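Local coordinates for folylpolyglutamate synthase protein FOLC (Mycobacterium tuberculosis, PDB 2VOS) that probably adds L-glutamate, at the expense of ATP, to dihydropteroate to make dihydrofolate and to tetrahydrofolate to build its polyglutamate tail, at residues K75-R80 with E296-N301; F349-H354 with S360-T365; M81-V86 with T93-S98; L266-Q269 with G274-L277. One frame throughout, in Å; residues are numbered along the deposited sequence.

Interaction 1 (K75-R80 with E296-N301); sequences KTSVAR and EHQAHN. With CO (cobalt (II) ion), chain E; ADP (adenosine-5'-diphosphate), chain B.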
loop_
_atom_site.group_PDB
_atom_site.type_symbol
_atom_site.label_atom_id
_atom_site.label_comp_id
_atom_site.label_asym_id
_atom_site.label_seq_id
_atom_site.Cartn_x
_atom_site.Cartn_y
_atom_site.Cartn_z
ATOM N N LYS A 75 1.431 -4.150 1.127
ATOM C CA LYS A 75 1.647 -4.341 -0.326
ATOM C C LYS A 75 2.405 -3.160 -0.933
ATOM O O LYS A 75 3.377 -3.343 -1.677
ATOM C CB LYS A 75 0.381 -4.546 -1.189
ATOM C CG LYS A 75 -0.502 -5.829 -0.858
ATOM C CD LYS A 75 -1.698 -5.901 -1.796
ATOM C CE LYS A 75 -2.732 -4.773 -1.504
ATOM N NZ LYS A 75 -3.114 -4.692 -0.031
ATOM N N THR A 76 1.862 -1.964 -0.730
ATOM C CA THR A 76 2.477 -0.758 -1.329
ATOM C C THR A 76 3.902 -0.564 -0.807
ATOM O O THR A 76 4.824 -0.260 -1.582
ATOM C CB THR A 76 1.608 0.517 -1.090
ATOM O OG1 THR A 76 0.476 0.385 -1.935
ATOM C CG2 THR A 76 2.401 1.774 -1.576
ATOM N N SER A 77 4.076 -0.690 0.500
ATOM C CA SER A 77 5.422 -0.499 1.045
ATOM C C SER A 77 6.414 -1.536 0.455
ATOM O O SER A 77 7.567 -1.212 0.113
ATOM C CB SER A 77 5.390 -0.662 2.561
ATOM O OG SER A 77 4.797 0.447 3.205
ATOM N N VAL A 78 5.980 -2.804 0.359
ATOM C CA VAL A 78 6.838 -3.854 -0.231
ATOM C C VAL A 78 7.106 -3.532 -1.693
ATOM O O VAL A 78 8.241 -3.724 -2.185
ATOM C CB VAL A 78 6.209 -5.303 -0.099
ATOM C CG1 VAL A 78 7.040 -6.344 -0.985
ATOM C CG2 VAL A 78 6.251 -5.733 1.397
ATOM N N ALA A 79 6.092 -3.051 -2.426
ATOM C CA ALA A 79 6.267 -2.733 -3.856
ATOM C C ALA A 79 7.367 -1.682 -3.972
ATOM O O ALA A 79 8.228 -1.769 -4.827
ATOM C CB ALA A 79 4.991 -2.188 -4.467
ATOM N N ARG A 80 7.295 -0.647 -3.136
ATOM C CA ARG A 80 8.311 0.428 -3.211
ATOM C C ARG A 80 9.726 -0.006 -2.795
ATOM O O ARG A 80 10.695 0.536 -3.342
ATOM C CB ARG A 80 7.912 1.626 -2.384
ATOM C CG ARG A 80 6.546 2.244 -2.948
ATOM C CD ARG A 80 6.121 3.430 -2.051
ATOM N NE ARG A 80 7.014 4.608 -2.171
ATOM C CZ ARG A 80 6.846 5.615 -3.039
ATOM N NH1 ARG A 80 5.837 5.633 -3.908
ATOM N NH2 ARG A 80 7.707 6.624 -3.056
ATOM N N GLU A 296 8.297 -1.964 13.459
ATOM C CA GLU A 296 8.720 -3.352 13.297
ATOM C C GLU A 296 8.107 -3.953 12.024
ATOM O O GLU A 296 8.722 -4.766 11.342
ATOM C CB GLU A 296 8.378 -4.228 14.528
ATOM C CG GLU A 296 8.927 -5.661 14.318
ATOM C CD GLU A 296 8.434 -6.678 15.304
ATOM O OE1 GLU A 296 8.044 -6.259 16.434
ATOM O OE2 GLU A 296 8.450 -7.899 14.946
ATOM N N HIS A 297 6.876 -3.602 11.712
ATOM C CA HIS A 297 6.264 -4.148 10.502
ATOM C C HIS A 297 7.065 -3.817 9.251
ATOM O O HIS A 297 7.075 -4.615 8.289
ATOM C CB HIS A 297 4.851 -3.630 10.289
ATOM C CG HIS A 297 4.728 -2.123 10.299
ATOM N ND1 HIS A 297 4.888 -1.380 11.449
ATOM C CD2 HIS A 297 4.343 -1.246 9.337
ATOM C CE1 HIS A 297 4.709 -0.099 11.164
ATOM N NE2 HIS A 297 4.309 0.000 9.909
ATOM N N GLN A 298 7.700 -2.646 9.216
ATOM C CA GLN A 298 8.526 -2.327 8.040
ATOM C C GLN A 298 9.805 -3.215 7.948
ATOM O O GLN A 298 10.327 -3.436 6.884
ATOM C CB GLN A 298 8.848 -0.828 7.936
ATOM C CG GLN A 298 7.548 0.034 7.771
ATOM C CD GLN A 298 6.922 -0.121 6.396
ATOM O OE1 GLN A 298 7.340 -0.949 5.594
ATOM N NE2 GLN A 298 5.949 0.715 6.088
ATOM N N ALA A 299 10.310 -3.696 9.071
ATOM C CA ALA A 299 11.413 -4.647 8.991
ATOM C C ALA A 299 10.976 -5.933 8.302
ATOM O O ALA A 299 11.738 -6.550 7.551
ATOM C CB ALA A 299 11.983 -4.964 10.452
ATOM N N HIS A 300 9.734 -6.339 8.552
ATOM C CA HIS A 300 9.211 -7.579 7.954
ATOM C C HIS A 300 8.930 -7.388 6.473
ATOM O O HIS A 300 9.182 -8.291 5.662
ATOM C CB HIS A 300 7.933 -8.042 8.718
ATOM C CG HIS A 300 8.272 -8.589 10.063
ATOM N ND1 HIS A 300 9.040 -9.733 10.218
ATOM C CD2 HIS A 300 8.053 -8.112 11.310
ATOM C CE1 HIS A 300 9.278 -9.932 11.503
ATOM N NE2 HIS A 300 8.697 -8.961 12.186
ATOM N N ASN A 301 8.397 -6.216 6.123
ATOM C CA ASN A 301 8.208 -5.845 4.723
ATOM C C ASN A 301 9.585 -5.805 4.027
ATOM O O ASN A 301 9.710 -6.295 2.918
ATOM C CB ASN A 301 7.574 -4.442 4.566
ATOM C CG ASN A 301 6.125 -4.419 5.066
ATOM O OD1 ASN A 301 5.516 -5.482 5.234
ATOM N ND2 ASN A 301 5.572 -3.230 5.265
HETATM CO CO CO E . -1.477 -0.453 -1.405
HETATM P PB ADP B . -1.248 -2.010 1.411
HETATM O O1B ADP B . -0.679 -1.535 0.099
HETATM O O2B ADP B . -2.560 -1.359 1.753
HETATM O O3B ADP B . -1.237 -3.490 1.644
HETATM P PA ADP B . 0.722 -0.241 2.745
HETATM O O1A ADP B . 0.098 0.914 1.976
HETATM O O2A ADP B . 2.214 -0.516 2.838
HETATM O O3A ADP B . -0.186 -1.592 2.569
HETATM O "O5'" ADP B . 0.327 0.117 4.280
HETATM C "C5'" ADP B . -0.960 0.583 4.711
HETATM C "C4'" ADP B . -0.861 0.712 6.247
HETATM O "O4'" ADP B . -0.683 -0.614 6.818
HETATM C "C3'" ADP B . 0.388 1.437 6.741
HETATM O "O3'" ADP B . 0.103 2.785 7.058
HETATM C "C2'" ADP B . 0.817 0.816 8.040
HETATM O "O2'" ADP B . -0.092 1.328 9.074
HETATM C "C1'" ADP B . 0.311 -0.593 7.873
HETATM N N9 ADP B . 1.304 -1.615 7.433
HETATM C C8 ADP B . 2.153 -1.650 6.351
HETATM N N7 ADP B . 2.832 -2.836 6.335
HETATM C C5 ADP B . 2.323 -3.597 7.348
HETATM C C6 ADP B . 2.540 -4.948 7.879
HETATM N N6 ADP B . 3.452 -5.771 7.321
HETATM N N1 ADP B . 1.834 -5.285 8.965
HETATM C C2 ADP B . 0.944 -4.495 9.620
HETATM N N3 ADP B . 0.657 -3.242 9.181
HETATM C C4 ADP B . 1.338 -2.784 8.079
HETATM O O HOH W 1 -3.482 -1.208 -1.126
HETATM O O HOH W 2 -1.828 1.121 -0.054
#
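Asn301, Ser77 and Val78 bury the most surface where helix 75-80 meets helix 296-301, and ADP lies against both helices. The amide of Gln298 bridges them: its NE2 donates to Ser77 OG at 3.1 Å, nearly straight at 174° and in the amide plane, a bend about CB-CG (chi2 -72°) turning the amide toward the serine. Ser77 OG in turn donates to the alpha-phosphate oxygen O2A of ADP and also bonds Ser335, sharing suited to a small hydroxyl. Asn301 reads the adenine with both ends of its amide, OD1 accepting from ADP N6 at 2.9 Å and ND2 donating to ADP N7 at 3.0 Å. Asn301 ND2 also donates to Gln298 OE1, approaching from above the Gln298 carbonyl plane. Beside the amide, Val78 CG2 packs on Asn301 CB at 3.7 Å, a branched apolar flank for the polar group's stem. In P-loop fashion, Lys75 NZ binds ADP O3B, a beta-phosphate oxygen, at 2.8 Å, while Thr76 OG1 and ADP O1B bind the cobalt ion, two waters, Ser98 O and Glu174 completing the shell. The helices cross at -53°; helix 296-312 also packs on strands 264-271 and 274-281, largely through Ala299, and Met81 of helix 75-88 touches Gln298 and Asn301.

Interaction 2 (F349-H354 with S360-T365); sequences FIDAAH and SALAQT. With MG (magnesium ion), chain C; ADP (adenosine-5'-diphosphate), chain B.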
loop_
_atom_site.group_PDB
_atom_site.type_symbol
_atom_site.label_atom_id
_atom_site.label_comp_id
_atom_site.label_asym_id
_atom_site.label_seq_id
_atom_site.Cartn_x
_atom_site.Cartn_y
_atom_site.Cartn_z
ATOM N N PHE A 349 2.248 13.101 12.420
ATOM C CA PHE A 349 2.414 11.945 11.544
ATOM C C PHE A 349 1.212 11.820 10.679
ATOM O O PHE A 349 0.094 12.156 11.116
ATOM C CB PHE A 349 2.417 10.667 12.363
ATOM C CG PHE A 349 3.700 10.417 13.058
ATOM C CD1 PHE A 349 3.849 10.740 14.407
ATOM C CD2 PHE A 349 4.741 9.831 12.392
ATOM C CE1 PHE A 349 5.048 10.468 15.041
ATOM C CE2 PHE A 349 5.955 9.571 13.055
ATOM C CZ PHE A 349 6.061 9.874 14.379
ATOM N N ILE A 350 1.406 11.265 9.489
ATOM C CA ILE A 350 0.274 10.791 8.742
ATOM C C ILE A 350 0.510 9.307 8.539
ATOM O O ILE A 350 1.669 8.874 8.352
ATOM C CB ILE A 350 0.127 11.490 7.347
ATOM C CG1 ILE A 350 1.396 11.238 6.461
ATOM C CG2 ILE A 350 -0.272 12.994 7.523
ATOM C CD1 ILE A 350 1.272 11.811 4.980
ATOM N N ASP A 351 -0.583 8.541 8.541
ATOM C CA ASP A 351 -0.525 7.115 8.371
ATOM C C ASP A 351 -1.811 6.600 7.736
ATOM O O ASP A 351 -2.925 6.920 8.192
ATOM C CB ASP A 351 -0.234 6.396 9.689
ATOM C CG ASP A 351 0.137 4.913 9.444
ATOM O OD1 ASP A 351 1.265 4.585 9.070
ATOM O OD2 ASP A 351 -0.727 4.074 9.522
ATOM N N ALA A 352 -1.670 5.782 6.693
ATOM C CA ALA A 352 -2.784 5.268 5.929
ATOM C C ALA A 352 -3.557 4.132 6.664
ATOM O O ALA A 352 -4.512 3.588 6.074
ATOM C CB ALA A 352 -2.278 4.724 4.578
ATOM N N ALA A 353 -3.167 3.761 7.890
ATOM C CA ALA A 353 -3.816 2.629 8.563
ATOM C C ALA A 353 -5.335 2.684 8.412
ATOM O O ALA A 353 -5.965 3.695 8.706
ATOM C CB ALA A 353 -3.449 2.591 10.035
ATOM N N HIS A 354 -5.919 1.579 7.968
ATOM C CA HIS A 354 -7.355 1.533 7.717
ATOM C C HIS A 354 -7.896 0.102 7.982
ATOM O O HIS A 354 -8.969 -0.302 7.448
ATOM C CB HIS A 354 -7.685 1.959 6.290
ATOM C CG HIS A 354 -7.040 1.110 5.264
ATOM N ND1 HIS A 354 -5.870 1.476 4.637
ATOM C CD2 HIS A 354 -7.367 -0.106 4.776
ATOM C CE1 HIS A 354 -5.528 0.540 3.777
ATOM N NE2 HIS A 354 -6.417 -0.428 3.842
ATOM N N SER A 360 -3.022 -1.405 14.741
ATOM C CA SER A 360 -2.163 -2.021 15.730
ATOM C C SER A 360 -0.649 -1.787 15.454
ATOM O O SER A 360 0.108 -1.473 16.392
ATOM C CB SER A 360 -2.531 -3.503 15.884
ATOM O OG SER A 360 -1.529 -4.131 16.629
ATOM N N ALA A 361 -0.216 -1.877 14.172
ATOM C CA ALA A 361 1.218 -1.647 13.842
ATOM C C ALA A 361 1.578 -0.184 14.141
ATOM O O ALA A 361 2.628 0.106 14.740
ATOM C CB ALA A 361 1.493 -1.973 12.402
ATOM N N LEU A 362 0.669 0.715 13.752
ATOM C CA LEU A 362 0.799 2.112 14.043
ATOM C C LEU A 362 0.907 2.379 15.568
ATOM O O LEU A 362 1.811 3.121 16.011
ATOM C CB LEU A 362 -0.396 2.878 13.432
ATOM C CG LEU A 362 -0.569 4.350 13.759
ATOM C CD1 LEU A 362 0.725 5.205 13.441
ATOM C CD2 LEU A 362 -1.831 4.964 13.015
ATOM N N ALA A 363 0.016 1.775 16.374
ATOM C CA ALA A 363 -0.008 2.053 17.824
ATOM C C ALA A 363 1.293 1.511 18.443
ATOM O O ALA A 363 1.936 2.188 19.263
ATOM C CB ALA A 363 -1.246 1.374 18.494
ATOM N N GLN A 364 1.698 0.297 18.050
ATOM C CA GLN A 364 2.902 -0.275 18.628
ATOM C C GLN A 364 4.144 0.578 18.305
ATOM O O GLN A 364 5.039 0.726 19.165
ATOM C CB GLN A 364 3.147 -1.664 18.106
ATOM C CG GLN A 364 2.242 -2.699 18.747
ATOM C CD GLN A 364 2.502 -4.050 18.133
ATOM O OE1 GLN A 364 3.551 -4.649 18.391
ATOM N NE2 GLN A 364 1.590 -4.514 17.268
ATOM N N THR A 365 4.210 1.071 17.069
ATOM C CA THR A 365 5.336 1.900 16.630
ATOM C C THR A 365 5.394 3.215 17.433
ATOM O O THR A 365 6.477 3.642 17.900
ATOM C CB THR A 365 5.219 2.208 15.134
ATOM O OG1 THR A 365 5.129 0.974 14.409
ATOM C CG2 THR A 365 6.490 2.987 14.606
HETATM MG MG MG C . -6.248 -2.121 2.696
HETATM P PB ADP B . -1.248 -2.010 1.411
HETATM O O1B ADP B . -0.679 -1.535 0.099
HETATM O O2B ADP B . -2.560 -1.359 1.753
HETATM O O3B ADP B . -1.237 -3.490 1.644
HETATM P PA ADP B . 0.722 -0.241 2.745
HETATM O O1A ADP B . 0.098 0.914 1.976
HETATM O O2A ADP B . 2.214 -0.516 2.838
HETATM O O3A ADP B . -0.186 -1.592 2.569
HETATM O "O5'" ADP B . 0.327 0.117 4.280
HETATM C "C5'" ADP B . -0.960 0.583 4.711
HETATM C "C4'" ADP B . -0.861 0.712 6.247
HETATM O "O4'" ADP B . -0.683 -0.614 6.818
HETATM C "C3'" ADP B . 0.388 1.437 6.741
HETATM O "O3'" ADP B . 0.103 2.785 7.058
HETATM C "C2'" ADP B . 0.817 0.816 8.040
HETATM O "O2'" ADP B . -0.092 1.328 9.074
HETATM C "C1'" ADP B . 0.311 -0.593 7.873
HETATM N N9 ADP B . 1.304 -1.615 7.433
HETATM C C8 ADP B . 2.153 -1.650 6.351
HETATM N N7 ADP B . 2.832 -2.836 6.335
HETATM C C5 ADP B . 2.323 -3.597 7.348
HETATM C C6 ADP B . 2.540 -4.948 7.879
HETATM N N6 ADP B . 3.452 -5.771 7.321
HETATM N N1 ADP B . 1.834 -5.285 8.965
HETATM C C2 ADP B . 0.944 -4.495 9.620
HETATM N N3 ADP B . 0.657 -3.242 9.181
HETATM C C4 ADP B . 1.338 -2.784 8.079
HETATM O O HOH W 3 -7.657 -1.554 1.528
HETATM O O HOH W 4 -4.168 -2.366 3.779
#
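This is a small, buried packing contact, leucine methyls against an aspartate and an alanine, between the loop after strand 347-350 and helix 356-368, beside the ribose of ADP. Leu362 faces the loop and brings its two methyls to it. Leu362 CD2 lies 3.8 Å from Asp351 OD2 and 4.1 Å from Ala353 CB, while CD1 rests near Asp351 CB. With CG anti to the backbone N (chi1 172°), the leucine fork is aimed at the loop, and its bulk backs an acid whose oxygens are turned to the sugar. Asp351 OD2 accepts from ADP O2' at 2.9 Å. Asp351 OD2 also receives Ala353 N at 3.0 Å from above the carboxylate plane, an Asx turn that fixes the loop, and OD1 takes the backbone N of Leu339. Alanine at 353 is small enough to sit against the ribose O2'. Ala361 meets the adenine, its CB 3.6 Å from ADP N3. His354 is steadied by ND1 donating to Ala352 O, which presents NE2 to magnesium at 2.0 Å, an ion shared with Asp200. This Asx-turned loop, with its ribose-binding acid and metal-binding histidine, is the glutamate ligase domain's contribution to the ADP site, consistent with nucleotide binding between domains in Mur ligases.

Interaction 3 (M81-V86 with T93-S98); sequences MVDALV and TGRTTS. With CO (cobalt (II) ion), chain E.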
loop_
_atom_site.group_PDB
_atom_site.type_symbol
_atom_site.label_atom_id
_atom_site.label_comp_id
_atom_site.label_asym_id
_atom_site.label_seq_id
_atom_site.Cartn_x
_atom_site.Cartn_y
_atom_site.Cartn_z
HETATM N N MSE A 81 9.830 -0.948 -1.850
HETATM C CA MSE A 81 11.095 -1.553 -1.448
HETATM C C MSE A 81 11.701 -2.403 -2.583
HETATM O O MSE A 81 12.870 -2.251 -2.894
HETATM C CB MSE A 81 10.908 -2.432 -0.220
HETATM C CG MSE A 81 10.769 -1.548 1.039
HETATM SE SE MSE A 81 10.085 -2.703 2.452
HETATM C CE MSE A 81 10.031 -1.451 3.902
ATOM N N VAL A 82 10.899 -3.271 -3.189
ATOM C CA VAL A 82 11.312 -3.998 -4.395
ATOM C C VAL A 82 11.826 -3.053 -5.466
ATOM O O VAL A 82 12.880 -3.289 -6.030
ATOM C CB VAL A 82 10.118 -4.851 -4.950
ATOM C CG1 VAL A 82 10.394 -5.408 -6.354
ATOM C CG2 VAL A 82 9.736 -5.963 -3.945
ATOM N N ASP A 83 11.082 -1.981 -5.778
ATOM C CA ASP A 83 11.519 -0.995 -6.756
ATOM C C ASP A 83 12.896 -0.413 -6.350
ATOM O O ASP A 83 13.879 -0.339 -7.148
ATOM C CB ASP A 83 10.445 0.118 -6.824
ATOM C CG ASP A 83 10.642 1.058 -8.006
ATOM O OD1 ASP A 83 11.768 1.051 -8.577
ATOM O OD2 ASP A 83 9.689 1.821 -8.349
ATOM N N ALA A 84 13.000 0.032 -5.111
ATOM C CA ALA A 84 14.266 0.590 -4.653
ATOM C C ALA A 84 15.453 -0.394 -4.830
ATOM O O ALA A 84 16.545 0.015 -5.268
ATOM C CB ALA A 84 14.159 1.016 -3.157
ATOM N N LEU A 85 15.264 -1.654 -4.413
ATOM C CA LEU A 85 16.318 -2.678 -4.526
ATOM C C LEU A 85 16.672 -2.956 -6.010
ATOM O O LEU A 85 17.848 -2.994 -6.383
ATOM C CB LEU A 85 15.859 -3.978 -3.849
ATOM C CG LEU A 85 15.756 -3.943 -2.317
ATOM C CD1 LEU A 85 15.005 -5.217 -1.854
ATOM C CD2 LEU A 85 17.162 -3.929 -1.635
ATOM N N VAL A 86 15.674 -3.120 -6.883
ATOM C CA VAL A 86 15.955 -3.406 -8.282
ATOM C C VAL A 86 16.666 -2.200 -8.942
ATOM O O VAL A 86 17.630 -2.348 -9.790
ATOM C CB VAL A 86 14.659 -3.783 -9.033
ATOM C CG1 VAL A 86 14.894 -3.821 -10.566
ATOM C CG2 VAL A 86 14.103 -5.079 -8.462
ATOM N N THR A 93 13.069 0.229 -13.638
ATOM C CA THR A 93 11.807 -0.363 -13.162
ATOM C C THR A 93 10.549 0.393 -13.642
ATOM O O THR A 93 10.584 1.591 -13.963
ATOM C CB THR A 93 11.697 -0.317 -11.612
ATOM O OG1 THR A 93 11.933 1.038 -11.200
ATOM C CG2 THR A 93 12.720 -1.273 -10.971
ATOM N N GLY A 94 9.443 -0.320 -13.674
ATOM C CA GLY A 94 8.130 0.357 -13.694
ATOM C C GLY A 94 7.423 -0.195 -12.473
ATOM O O GLY A 94 7.614 -1.363 -12.112
ATOM N N ARG A 95 6.598 0.625 -11.829
ATOM C CA ARG A 95 5.917 0.174 -10.654
ATOM C C ARG A 95 4.470 0.718 -10.674
ATOM O O ARG A 95 4.226 1.915 -10.953
ATOM C CB ARG A 95 6.637 0.675 -9.371
ATOM C CG ARG A 95 5.751 0.457 -8.139
ATOM C CD ARG A 95 6.502 0.726 -6.816
ATOM N NE ARG A 95 7.442 1.885 -6.853
ATOM C CZ ARG A 95 7.069 3.160 -6.677
ATOM N NH1 ARG A 95 5.760 3.492 -6.534
ATOM N NH2 ARG A 95 7.997 4.109 -6.643
ATOM N N THR A 96 3.514 -0.168 -10.402
ATOM C CA THR A 96 2.156 0.291 -10.318
ATOM C C THR A 96 1.659 -0.071 -8.937
ATOM O O THR A 96 1.818 -1.206 -8.460
ATOM C CB THR A 96 1.244 -0.155 -11.498
ATOM O OG1 THR A 96 -0.080 0.357 -11.291
ATOM C CG2 THR A 96 1.199 -1.669 -11.707
ATOM N N THR A 97 1.148 0.935 -8.243
ATOM C CA THR A 97 0.654 0.761 -6.892
ATOM C C THR A 97 -0.736 1.392 -6.759
ATOM O O THR A 97 -1.186 2.098 -7.650
ATOM C CB THR A 97 1.558 1.443 -5.818
ATOM O OG1 THR A 97 1.823 2.800 -6.225
ATOM C CG2 THR A 97 2.924 0.678 -5.627
ATOM N N SER A 98 -1.413 1.070 -5.648
ATOM C CA SER A 98 -2.733 1.581 -5.361
ATOM C C SER A 98 -3.015 1.414 -3.861
ATOM O O SER A 98 -2.298 0.671 -3.116
ATOM C CB SER A 98 -3.805 0.917 -6.223
ATOM O OG SER A 98 -3.731 -0.465 -5.989
HETATM CO CO CO E . -1.477 -0.453 -1.405
HETATM O O HOH W 5 9.447 2.670 -10.883
HETATM O O HOH W 1 -3.482 -1.208 -1.126
HETATM O O HOH W 2 -1.828 1.121 -0.054
#
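The helix that follows the P-loop, 75-88, runs antiparallel to strand 93-96 of the central sheet in the P-loop NTPase-like domain, at 176° and 9.0 Å between the short axes. Their contact turns on one buried acid, Asp83, whose CG stands anti to the backbone N (chi1 -168°), which carries the carboxylate out to the strand. Its two oxygens are shared out. Asp83 OD1 accepts from Thr93 OG1 at 2.6 Å, met from above the carboxylate plane. Asp83 OD2 takes Arg95 NE at 2.7 Å through its anti lone pair, a salt bridge supported by a weak bond from NH2. Because both arginine nitrogens reach OD2 while OD1 goes to Thr93, the grip is on a single oxygen; the carboxylate and guanidinium planes stand 56° apart. A buried charge of this kind would be costly without an opposite one, and Arg95 supplies it, its chain bent at CG-CD to bring NE across to the acid. Threonine suits position 93 because it offers both a hydroxyl to the acid and a methyl to Val86. Water 5 bridges the site, donating to Asp83 OD2 and to Thr93 OG1. Beyond the strand, Ser98 O binds cobalt with Thr76 and Glu174. Closest among the carbons are Val86 CG1 and Thr93 CG2, a tight pair at 3.4 Å.

Interaction 4 (L266-Q269 with G274-L277); sequences LRRQ and GQVL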
loop_
_atom_site.group_PDB
_atom_site.type_symbol
_atom_site.label_atom_id
_atom_site.label_comp_id
_atom_site.label_asym_id
_atom_site.label_seq_id
_atom_site.Cartn_x
_atom_site.Cartn_y
_atom_site.Cartn_z
ATOM N N LEU A 266 16.831 -11.061 11.369
ATOM C CA LEU A 266 17.647 -11.616 12.438
ATOM C C LEU A 266 17.752 -10.642 13.626
ATOM O O LEU A 266 17.613 -11.057 14.779
ATOM C CB LEU A 266 19.039 -12.003 11.911
ATOM C CG LEU A 266 19.052 -13.125 10.871
ATOM C CD1 LEU A 266 20.472 -13.502 10.477
ATOM C CD2 LEU A 266 18.330 -14.377 11.380
ATOM N N ARG A 267 18.025 -9.366 13.352
ATOM C CA ARG A 267 18.204 -8.386 14.429
ATOM C C ARG A 267 17.690 -7.035 13.910
ATOM O O ARG A 267 17.719 -6.762 12.701
ATOM C CB ARG A 267 19.684 -8.204 14.807
ATOM C CG ARG A 267 20.511 -9.460 14.844
ATOM C CD ARG A 267 21.904 -9.340 15.580
ATOM N NE ARG A 267 22.087 -10.528 16.455
ATOM C CZ ARG A 267 22.419 -11.748 16.014
ATOM N NH1 ARG A 267 22.649 -11.948 14.702
ATOM N NH2 ARG A 267 22.514 -12.771 16.877
ATOM N N ARG A 268 17.311 -6.167 14.829
ATOM C CA ARG A 268 16.813 -4.867 14.464
ATOM C C ARG A 268 17.009 -3.919 15.631
ATOM O O ARG A 268 16.828 -4.327 16.788
ATOM C CB ARG A 268 15.357 -5.045 14.097
ATOM C CG ARG A 268 14.436 -4.113 14.646
ATOM C CD ARG A 268 12.992 -4.502 14.145
ATOM N NE ARG A 268 12.441 -3.245 13.751
ATOM C CZ ARG A 268 11.811 -2.397 14.560
ATOM N NH1 ARG A 268 11.560 -2.736 15.820
ATOM N NH2 ARG A 268 11.404 -1.225 14.069
ATOM N N GLN A 269 17.482 -2.710 15.359
ATOM C CA GLN A 269 17.656 -1.692 16.383
ATOM C C GLN A 269 16.982 -0.425 15.860
ATOM O O GLN A 269 17.190 -0.060 14.714
ATOM C CB GLN A 269 19.108 -1.312 16.530
ATOM C CG GLN A 269 19.952 -2.154 17.414
ATOM C CD GLN A 269 21.075 -1.306 17.934
ATOM O OE1 GLN A 269 21.210 -0.128 17.537
ATOM N NE2 GLN A 269 21.878 -1.864 18.844
ATOM N N GLY A 274 14.663 5.945 11.741
ATOM C CA GLY A 274 14.211 4.641 11.245
ATOM C C GLY A 274 14.752 3.498 12.065
ATOM O O GLY A 274 14.450 3.397 13.258
ATOM N N GLN A 275 15.516 2.587 11.424
ATOM C CA GLN A 275 15.995 1.413 12.133
ATOM C C GLN A 275 17.155 0.785 11.358
ATOM O O GLN A 275 17.319 1.036 10.174
ATOM C CB GLN A 275 14.880 0.356 12.215
ATOM C CG GLN A 275 14.165 0.071 10.892
ATOM C CD GLN A 275 12.829 -0.672 11.090
ATOM O OE1 GLN A 275 12.833 -1.823 11.581
ATOM N NE2 GLN A 275 11.688 -0.012 10.756
ATOM N N VAL A 276 17.950 -0.033 12.039
ATOM C CA VAL A 276 19.041 -0.708 11.400
ATOM C C VAL A 276 18.743 -2.202 11.520
ATOM O O VAL A 276 18.402 -2.688 12.594
ATOM C CB VAL A 276 20.339 -0.360 12.114
ATOM C CG1 VAL A 276 21.478 -1.226 11.509
ATOM C CG2 VAL A 276 20.683 1.176 11.929
ATOM N N LEU A 277 18.885 -2.934 10.427
ATOM C CA LEU A 277 18.508 -4.343 10.350
ATOM C C LEU A 277 19.664 -5.268 10.014
ATOM O O LEU A 277 20.579 -4.915 9.273
ATOM C CB LEU A 277 17.412 -4.521 9.236
ATOM C CG LEU A 277 16.243 -3.523 9.342
ATOM C CD1 LEU A 277 15.266 -3.682 8.104
ATOM C CD2 LEU A 277 15.499 -3.738 10.616
#
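At the edge of the Arg268 guanidinium, near its plane, sits the amide oxygen of Gln275, while Leu277 CD2 approaches the same group obliquely. The guanidinium and the Gln275 amide are turned 70° to each other; the guanidinium edge meets the Gln275 oxygen, and the two planes do not stack. Arg268 NE donates to Gln275 OE1 at 2.6 Å, in the plane of the guanidinium but tilted 34° from that of the carbonyl; NH2 adds a weaker bond to the same oxygen at 2.9 Å. Arginine suits the place because two neighbouring N-H groups can converge on one acceptor. Gln275 reaches it with CG between its backbone N and carbonyl carbon (chi1 48°), the chain then running extended, and its NE2 is held by the backbone oxygens of Leu293 and Gly295. Arg268 and Leu277 form a non-hydrogen-bonded antiparallel pair and lie side by side, Arg268 CB 3.7 Å from Leu277 CD2, and the leucine gives the arginine's aliphatic stem an apolar neighbour. The next pair, Gln269 with Val276, is hydrogen-bonded: Gln269 N to Val276 O is 2.9 Å and Val276 N to Gln269 O 2.8 Å. Their side chains project from the other face of this hairpin. Leu266 and Arg267 both face Gln278, a classic beta bulge that interrupts the regular pairing. The chemistry implies a polar link laid over ordinary sheet pairing: the Gln275 oxygen is shared by two donors of one cation, and Arg268 NH2 also forms a salt bridge with Glu369, which would balance its charge and carry this hairpin's contacts into the C-terminal, glutamate ligase part of the chain.

In the fold
Interactions 1 and 2 both touch ADP, from the P-loop side and from the glutamate ligase domain, with centres 13 Å apart, and they meet where His297 CE1 lies 3.4 Å from Thr365 OG1. Interaction 3 connects to the site through helix 75-88, shared with interaction 1, and through the cobalt ion with its two waters; Met81 CE approaches Gln298 OE1 to 3.2 Å. Interaction 4 packs against helix 296-301 of interaction 1, about 14 Å away by centres, where Ala299 CB meets Leu277 CD2 at 3.7 Å; Gln275's side chain is about 10 Å from ADP. Interactions 2 and 3, on opposite sides of the chain's centre, stand about 22 Å apart between centres and do not touch.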